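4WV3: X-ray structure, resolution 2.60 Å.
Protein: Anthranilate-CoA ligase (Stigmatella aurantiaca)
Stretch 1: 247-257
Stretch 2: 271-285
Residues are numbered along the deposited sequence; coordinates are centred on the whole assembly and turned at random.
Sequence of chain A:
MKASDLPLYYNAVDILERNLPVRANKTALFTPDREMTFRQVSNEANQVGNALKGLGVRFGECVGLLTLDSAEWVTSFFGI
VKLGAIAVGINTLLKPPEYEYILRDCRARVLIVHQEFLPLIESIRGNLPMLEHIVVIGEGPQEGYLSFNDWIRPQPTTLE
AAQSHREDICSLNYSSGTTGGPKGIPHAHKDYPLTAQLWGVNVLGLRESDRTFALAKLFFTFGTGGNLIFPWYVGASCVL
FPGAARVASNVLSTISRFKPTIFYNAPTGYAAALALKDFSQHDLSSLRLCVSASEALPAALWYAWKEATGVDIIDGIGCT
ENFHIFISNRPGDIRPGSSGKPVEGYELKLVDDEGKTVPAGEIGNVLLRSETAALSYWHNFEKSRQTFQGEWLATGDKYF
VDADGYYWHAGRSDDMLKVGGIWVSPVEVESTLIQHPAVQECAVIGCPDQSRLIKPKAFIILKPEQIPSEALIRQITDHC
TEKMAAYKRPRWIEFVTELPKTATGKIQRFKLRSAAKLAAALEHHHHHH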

# COMPACT_ATOMS: atom_id res chain seq x y z
N VAL A 247 -8.95 -14.02 -4.05
CA VAL A 247 -9.04 -15.40 -3.60
C VAL A 247 -8.15 -15.62 -2.37
O VAL A 247 -6.96 -15.87 -2.50
CB VAL A 247 -8.63 -16.39 -4.70
CG1 VAL A 247 -8.95 -17.81 -4.28
CG2 VAL A 247 -9.35 -16.05 -6.00
N ALA A 248 -8.75 -15.52 -1.19
CA ALA A 248 -8.01 -15.60 0.06
C ALA A 248 -7.41 -16.98 0.32
O ALA A 248 -6.41 -17.11 1.01
CB ALA A 248 -8.90 -15.18 1.23
N SER A 249 -8.04 -18.01 -0.25
CA SER A 249 -7.57 -19.38 -0.06
C SER A 249 -6.22 -19.62 -0.72
O SER A 249 -5.35 -20.29 -0.15
CB SER A 249 -8.60 -20.38 -0.60
OG SER A 249 -8.19 -21.71 -0.36
N ASN A 250 -6.04 -19.06 -1.91
CA ASN A 250 -4.77 -19.19 -2.63
C ASN A 250 -3.64 -18.44 -1.94
O ASN A 250 -2.48 -18.82 -2.03
CB ASN A 250 -4.91 -18.72 -4.07
CG ASN A 250 -5.83 -19.60 -4.89
OD1 ASN A 250 -6.07 -20.76 -4.54
ND2 ASN A 250 -6.35 -19.06 -5.99
N VAL A 251 -4.00 -17.37 -1.24
CA VAL A 251 -3.03 -16.58 -0.49
C VAL A 251 -2.47 -17.41 0.67
O VAL A 251 -1.26 -17.44 0.89
CB VAL A 251 -3.66 -15.29 0.07
CG1 VAL A 251 -2.61 -14.47 0.81
CG2 VAL A 251 -4.27 -14.48 -1.05
N LEU A 252 -3.36 -18.09 1.38
CA LEU A 252 -2.96 -18.92 2.52
C LEU A 252 -2.16 -20.13 2.07
O LEU A 252 -1.31 -20.63 2.81
CB LEU A 252 -4.19 -19.37 3.31
CG LEU A 252 -5.02 -18.25 3.93
CD1 LEU A 252 -6.22 -18.82 4.66
CD2 LEU A 252 -4.17 -17.41 4.87
N SER A 253 -2.42 -20.60 0.85
CA SER A 253 -1.72 -21.74 0.30
C SER A 253 -0.30 -21.35 -0.11
O SER A 253 0.63 -22.15 0.00
CB SER A 253 -2.47 -22.31 -0.89
OG SER A 253 -3.83 -22.52 -0.56
N THR A 254 -0.15 -20.12 -0.58
CA THR A 254 1.16 -19.58 -0.92
C THR A 254 2.03 -19.53 0.34
O THR A 254 3.22 -19.84 0.30
CB THR A 254 1.05 -18.18 -1.55
OG1 THR A 254 0.34 -18.28 -2.79
CG2 THR A 254 2.43 -17.60 -1.82
N ILE A 255 1.41 -19.15 1.45
CA ILE A 255 2.08 -19.14 2.75
C ILE A 255 2.54 -20.55 3.13
O ILE A 255 3.63 -20.73 3.67
CB ILE A 255 1.15 -18.58 3.85
CG1 ILE A 255 0.76 -17.14 3.53
CG2 ILE A 255 1.83 -18.66 5.21
CD1 ILE A 255 -0.12 -16.49 4.58
N SER A 256 1.71 -21.54 2.83
CA SER A 256 2.04 -22.93 3.13
C SER A 256 3.17 -23.45 2.25
O SER A 256 4.09 -24.11 2.73
CB SER A 256 0.81 -23.82 2.98
OG SER A 256 -0.16 -23.53 3.98
N ARG A 257 3.10 -23.15 0.96
CA ARG A 257 4.07 -23.66 0.00
C ARG A 257 5.46 -23.04 0.15
O ARG A 257 6.46 -23.74 0.29
CB ARG A 257 3.57 -23.49 -1.44
CG ARG A 257 4.59 -23.91 -2.49
CD ARG A 257 3.99 -23.88 -3.89
NE ARG A 257 2.94 -24.88 -4.06
CZ ARG A 257 3.16 -26.13 -4.47
NH1 ARG A 257 4.39 -26.53 -4.74
NH2 ARG A 257 2.14 -26.97 -4.60
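Stretch 2 (271-285) AAALALKDFSQHDLS

Stretch 1 is helical from Ala 248 to Arg 257, with Val 247 at the N-cap position. Stretch 2 enters in a helix that begins earlier in the chain and includes Ala 271 to Leu 274, turns through a type I beta turn from Leu 276 to Phe 279, passes through helical phi/psi at Phe 279 to Gln 281, and is extended at His 282 (-98/139) and Asp 283 (-80/111). The two stretches advance in the same sense: the CA atoms of Ala 248 and Ala 273 lie 5.3 Å apart, those of Leu 252 and His 282 6.2 Å, and those of Ser 256 and Asp 283 5.1 Å. Together the stretches bury 529 Å².

At the start of the contact Ala 248 points toward stretch 2: its CB lies 4.0 Å from Ala 273 CA, 4.3 Å from Ala 272 CB and 4.0 Å from Leu 276 CD1. Leu 252 (m, t) is the most heavily covered residue. Its CD1 packs 3.8 Å from Leu 276 CD1 and 3.5 Å from Phe 279 CD1, while its CD2 lies 4.2 Å from Leu 284 CD2. Its CB sits over one face of the His 282 ring, 3.8 Å from the centroid and 18° off the normal, a CH-pi contact. Water 1 hydrogen-bonds to His 282 NE2 (2.6 Å), Ser 249 OG (2.9 Å) and, as donor, Asp 278 OD1 (3.1 Å), joining the two stretches. Farther along, Ile 255 CG2 rests 4.0 Å from Leu 284 CG. Ser 256 OG donates a hydrogen bond to Asp 283 O at 3.0 Å, and Ser 256 CA adds a CA-H...O contact of 3.5 Å to Asp 283 O. The side chain of Asp 283 accepts at OD1 from Ser 285 OG (2.8 Å) and Ser 285 N (3.2 Å).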

# COMPACT_ATOMS: atom_id res chain seq x y z
N ALA A 271 -9.69 -10.10 7.14
CA ALA A 271 -11.08 -10.43 7.41
C ALA A 271 -11.59 -11.49 6.44
O ALA A 271 -12.33 -12.39 6.82
CB ALA A 271 -11.95 -9.19 7.36
N ALA A 272 -11.19 -11.36 5.18
CA ALA A 272 -11.59 -12.31 4.15
C ALA A 272 -11.00 -13.69 4.42
O ALA A 272 -11.65 -14.71 4.16
CB ALA A 272 -11.16 -11.81 2.77
N ALA A 273 -9.78 -13.72 4.94
CA ALA A 273 -9.11 -14.98 5.25
C ALA A 273 -9.78 -15.69 6.42
O ALA A 273 -10.00 -16.90 6.39
CB ALA A 273 -7.64 -14.74 5.54
N LEU A 274 -10.10 -14.92 7.46
CA LEU A 274 -10.75 -15.47 8.65
C LEU A 274 -12.21 -15.85 8.37
O LEU A 274 -12.80 -16.63 9.12
CB LEU A 274 -10.68 -14.48 9.81
CG LEU A 274 -9.28 -14.21 10.36
CD1 LEU A 274 -9.32 -13.08 11.38
CD2 LEU A 274 -8.68 -15.47 10.97
N ALA A 275 -12.77 -15.31 7.30
CA ALA A 275 -14.14 -15.64 6.91
C ALA A 275 -14.22 -17.04 6.33
O ALA A 275 -15.30 -17.64 6.28
CB ALA A 275 -14.67 -14.61 5.92
N LEU A 276 -13.09 -17.56 5.88
CA LEU A 276 -13.02 -18.91 5.33
C LEU A 276 -13.36 -19.95 6.39
O LEU A 276 -12.84 -19.90 7.51
CB LEU A 276 -11.63 -19.19 4.76
CG LEU A 276 -11.17 -18.29 3.61
CD1 LEU A 276 -9.73 -18.60 3.23
CD2 LEU A 276 -12.09 -18.44 2.41
N LYS A 277 -14.25 -20.88 6.05
CA LYS A 277 -14.67 -21.91 6.98
C LYS A 277 -13.53 -22.88 7.28
O LYS A 277 -13.52 -23.54 8.32
CB LYS A 277 -15.87 -22.68 6.42
CG LYS A 277 -15.56 -23.48 5.17
CD LYS A 277 -16.81 -24.12 4.60
CE LYS A 277 -16.48 -24.92 3.34
NZ LYS A 277 -17.71 -25.39 2.66
N ASP A 278 -12.57 -22.94 6.37
CA ASP A 278 -11.43 -23.84 6.52
C ASP A 278 -10.12 -23.05 6.60
O ASP A 278 -9.13 -23.42 5.97
CB ASP A 278 -11.37 -24.83 5.35
CG ASP A 278 -11.32 -24.14 4.00
OD1 ASP A 278 -11.69 -22.95 3.93
OD2 ASP A 278 -10.92 -24.79 3.02
N PHE A 279 -10.13 -21.98 7.38
CA PHE A 279 -8.96 -21.12 7.52
C PHE A 279 -7.78 -21.86 8.14
O PHE A 279 -6.65 -21.73 7.68
CB PHE A 279 -9.31 -19.89 8.37
CG PHE A 279 -8.10 -19.09 8.79
CD1 PHE A 279 -7.51 -18.21 7.91
CD2 PHE A 279 -7.57 -19.23 10.06
CE1 PHE A 279 -6.40 -17.47 8.30
CE2 PHE A 279 -6.47 -18.50 10.45
CZ PHE A 279 -5.88 -17.62 9.57
N SER A 280 -8.06 -22.64 9.18
CA SER A 280 -7.01 -23.31 9.94
C SER A 280 -6.42 -24.51 9.20
O SER A 280 -5.43 -25.10 9.64
CB SER A 280 -7.53 -23.74 11.31
OG SER A 280 -8.66 -24.58 11.18
N GLN A 281 -7.03 -24.88 8.07
CA GLN A 281 -6.57 -26.03 7.31
C GLN A 281 -5.26 -25.76 6.56
O GLN A 281 -4.64 -26.67 6.04
CB GLN A 281 -7.65 -26.50 6.33
CG GLN A 281 -8.93 -26.97 7.01
CD GLN A 281 -8.71 -28.18 7.90
OE1 GLN A 281 -7.81 -28.98 7.67
NE2 GLN A 281 -9.54 -28.31 8.93
N HIS A 282 -4.86 -24.49 6.53
CA HIS A 282 -3.60 -24.11 5.90
C HIS A 282 -2.50 -23.97 6.94
O HIS A 282 -2.74 -23.43 8.03
CB HIS A 282 -3.76 -22.80 5.13
CG HIS A 282 -4.92 -22.79 4.18
ND1 HIS A 282 -4.81 -23.20 2.87
CD2 HIS A 282 -6.21 -22.42 4.36
CE1 HIS A 282 -5.99 -23.08 2.28
NE2 HIS A 282 -6.85 -22.61 3.16
N ASP A 283 -1.31 -24.45 6.62
CA ASP A 283 -0.18 -24.36 7.54
C ASP A 283 0.46 -22.98 7.49
O ASP A 283 1.08 -22.60 6.49
CB ASP A 283 0.86 -25.44 7.22
CG ASP A 283 2.04 -25.41 8.17
OD1 ASP A 283 1.87 -24.96 9.32
OD2 ASP A 283 3.14 -25.84 7.76
N LEU A 284 0.30 -22.23 8.57
CA LEU A 284 0.83 -20.87 8.66
C LEU A 284 1.92 -20.78 9.73
O LEU A 284 2.16 -19.71 10.30
CB LEU A 284 -0.29 -19.88 8.98
CG LEU A 284 -1.11 -19.28 7.84
CD1 LEU A 284 -1.82 -20.35 7.02
CD2 LEU A 284 -2.11 -18.28 8.39
N SER A 285 2.58 -21.90 10.01
CA SER A 285 3.54 -21.98 11.10
C SER A 285 4.85 -21.24 10.83
O SER A 285 5.56 -20.87 11.77
CB SER A 285 3.83 -23.45 11.45
OG SER A 285 4.39 -24.14 10.35
O HOH W 1 -9.25 -21.85 2.37